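ATP-dependent Clp protease proteolytic subunit (Listeria monocytogenes, PDB 4JCQ) probably degrades misfolded proteins as the serine-protease component of an ATP-dependent Clp system, its subunits forming two stacked heptameric rings. Local coordinates at residues S159-T162 with D163-F166. Numbering follows the deposited sequence.
Sequences SKDT and DRNF
Asp161 and Arg164 are joined by a salt bridge where helix 155-162 of the ClpP/crotonase fold gives way to the loop leading to helix 170-176. OD1 of Asp161 accepts the NE-H of Arg164, 3.3 Å from OD1 to NE, with an N-H...O angle of 156°. The acceptor is approached on its anti side, from somewhat outside the carboxylate plane. Arginine suits this place because its long chain can fold back along the helix end: chi1 of 63° puts CG between the backbone N and the carbonyl carbon, and the extended chain passes Lys160 O, so that Arg164 CG lies 3.6 Å from Lys160 O. The other carboxylate oxygen, OD2, bonds to Tyr176 OH and Gln157 NE2, leaving this buried aspartate with polar partners at both oxygens.

The remaining hydrogen bond between 159-162 and 163-166 is weak and of backbone type, Asp163 N to Lys160 O at 3.4 Å. Beside it, Thr162 OG1 lies within hydrogen-bonding reach of Asn144 OD1, its strongest partner, and of Ile158 O, which must share its one proton unless the Asn144 amide is turned over. Threonine is short and branched, so its hydroxyl can turn back to that carbonyl while the side chain packs on Ile115 and Ile147. Asp163 OD2 forms a salt bridge with Arg140 of helix 133-151. The loop then passes His116, the predicted active-site histidine, which Asn165 touches.

Charge and ring packing complete the turn. Lys160 NZ lies 5.0 Å from Arg164 NE, a proximity of like charges that the Asp161 carboxylate may partly offset. Phe166 brings a flat, nonpolar surface to Arg164: its CD2 sits 3.4 Å above the guanidinium plane, over its centre, and Arg164 NH2 in turn lies over one face of the ring. Asp161 instead meets the ring at its edge, the carboxylate plane turned 65° from the ring plane, with Asp161 CG 3.4 Å from Phe166 CZ.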
ATOM      1  N   SER H 159     -29.952  -9.691 -32.028  1.00 29.94           N
ATOM      2  CA  SER H 159     -30.110  -8.244 -32.189  1.00 31.62           C
ATOM      3  C   SER H 159     -31.238  -7.683 -31.321  1.00 32.02           C
ATOM      4  O   SER H 159     -31.108  -6.604 -30.738  1.00 31.95           O
ATOM      5  CB  SER H 159     -30.352  -7.892 -33.660  1.00 34.44           C
ATOM      6  OG  SER H 159     -30.368  -6.489 -33.853  1.00 38.97           O
ATOM      7  N   LYS H 160     -32.340  -8.426 -31.238  1.00 32.17           N
ATOM      8  CA  LYS H 160     -33.455  -8.062 -30.370  1.00 34.22           C
ATOM      9  C   LYS H 160     -33.046  -8.133 -28.896  1.00 32.27           C
ATOM     10  O   LYS H 160     -33.306  -7.208 -28.126  1.00 30.66           O
ATOM     11  CB  LYS H 160     -34.654  -8.980 -30.638  1.00 37.75           C
ATOM     12  CG  LYS H 160     -35.873  -8.699 -29.772  1.00 42.45           C
ATOM     13  CD  LYS H 160     -36.924  -9.786 -29.927  1.00 48.47           C
ATOM     14  CE  LYS H 160     -38.065  -9.594 -28.940  1.00 54.93           C
ATOM     15  NZ  LYS H 160     -39.095 -10.664 -29.066  1.00 57.26           N
ATOM     16  N   ASP H 161     -32.379  -9.222 -28.525  1.00 30.77           N
ATOM     17  CA  ASP H 161     -32.086  -9.515 -27.125  1.00 30.18           C
ATOM     18  C   ASP H 161     -30.932  -8.711 -26.516  1.00 27.34           C
ATOM     19  O   ASP H 161     -30.923  -8.469 -25.308  1.00 27.68           O
ATOM     20  CB  ASP H 161     -31.890 -11.022 -26.930  1.00 31.75           C
ATOM     21  CG  ASP H 161     -33.187 -11.808 -27.097  1.00 34.59           C
ATOM     22  OD1 ASP H 161     -34.278 -11.192 -27.060  1.00 34.06           O
ATOM     23  OD2 ASP H 161     -33.121 -13.045 -27.256  1.00 31.47           O
ATOM     24  N   THR H 162     -29.973  -8.289 -27.339  1.00 25.58           N
ATOM     25  CA  THR H 162     -28.883  -7.429 -26.856  1.00 25.03           C
ATOM     26  C   THR H 162     -29.355  -5.996 -26.593  1.00 25.64           C
ATOM     27  O   THR H 162     -28.700  -5.248 -25.861  1.00 24.13           O
ATOM     28  CB  THR H 162     -27.671  -7.395 -27.813  1.00 24.36           C
ATOM     29  OG1 THR H 162     -28.093  -6.994 -29.123  1.00 23.63           O
ATOM     30  CG2 THR H 162     -26.989  -8.759 -27.883  1.00 23.91           C
ATOM     31  N   ASP H 163     -30.487  -5.626 -27.192  1.00 27.30           N
ATOM     32  CA  ASP H 163     -31.042  -4.283 -27.040  1.00 29.17           C
ATOM     33  C   ASP H 163     -32.193  -4.213 -26.027  1.00 30.82           C
ATOM     34  O   ASP H 163     -32.955  -3.244 -26.007  1.00 32.27           O
ATOM     35  CB  ASP H 163     -31.481  -3.717 -28.396  1.00 31.04           C
ATOM     36  CG  ASP H 163     -31.379  -2.203 -28.455  1.00 33.46           C
ATOM     37  OD1 ASP H 163     -32.283  -1.564 -29.025  1.00 35.52           O
ATOM     38  OD2 ASP H 163     -30.396  -1.647 -27.921  1.00 35.31           O
ATOM     39  N   ARG H 164     -32.315  -5.244 -25.195  1.00 30.20           N
ATOM     40  CA  ARG H 164     -33.238  -5.209 -24.058  1.00 33.37           C
ATOM     41  C   ARG H 164     -32.612  -5.842 -22.814  1.00 33.14           C
ATOM     42  O   ARG H 164     -31.561  -6.475 -22.903  1.00 31.87           O
ATOM     43  CB  ARG H 164     -34.597  -5.833 -24.409  1.00 37.26           C
ATOM     44  CG  ARG H 164     -34.580  -7.306 -24.783  1.00 40.91           C
ATOM     45  CD  ARG H 164     -35.920  -7.711 -25.378  1.00 47.98           C
ATOM     46  NE  ARG H 164     -36.146  -9.155 -25.314  1.00 55.18           N
ATOM     47  CZ  ARG H 164     -36.808  -9.774 -24.338  1.00 56.93           C
ATOM     48  NH1 ARG H 164     -37.319  -9.086 -23.323  1.00 57.35           N
ATOM     49  NH2 ARG H 164     -36.957 -11.091 -24.374  1.00 60.23           N
ATOM     50  N   ASN H 165     -33.251  -5.650 -21.663  1.00 35.37           N
ATOM     51  CA  ASN H 165     -32.705  -6.090 -20.381  1.00 36.08           C
ATOM     52  C   ASN H 165     -33.524  -7.204 -19.747  1.00 38.37           C
ATOM     53  O   ASN H 165     -34.432  -6.945 -18.954  1.00 44.68           O
ATOM     54  CB  ASN H 165     -32.601  -4.908 -19.412  1.00 38.01           C
ATOM     55  CG  ASN H 165     -31.538  -3.915 -19.819  1.00 39.22           C
ATOM     56  OD1 ASN H 165     -30.359  -4.089 -19.513  1.00 40.78           O
ATOM     57  ND2 ASN H 165     -31.949  -2.857 -20.506  1.00 44.16           N
ATOM     58  N   PHE H 166     -33.205  -8.444 -20.101  1.00 36.80           N
ATOM     59  CA  PHE H 166     -33.889  -9.586 -19.510  1.00 38.46           C
ATOM     60  C   PHE H 166     -32.917 -10.670 -19.057  1.00 34.72           C
ATOM     61  O   PHE H 166     -31.989 -11.050 -19.779  1.00 33.26           O
ATOM     62  CB  PHE H 166     -34.968 -10.142 -20.451  1.00 41.05           C
ATOM     63  CG  PHE H 166     -34.429 -10.931 -21.605  1.00 43.23           C
ATOM     64  CD1 PHE H 166     -34.525 -12.318 -21.617  1.00 44.52           C
ATOM     65  CD2 PHE H 166     -33.827 -10.292 -22.682  1.00 45.23           C
ATOM     66  CE1 PHE H 166     -34.030 -13.052 -22.681  1.00 47.23           C
ATOM     67  CE2 PHE H 166     -33.327 -11.022 -23.745  1.00 45.97           C
ATOM     68  CZ  PHE H 166     -33.432 -12.402 -23.748  1.00 47.35           C
TER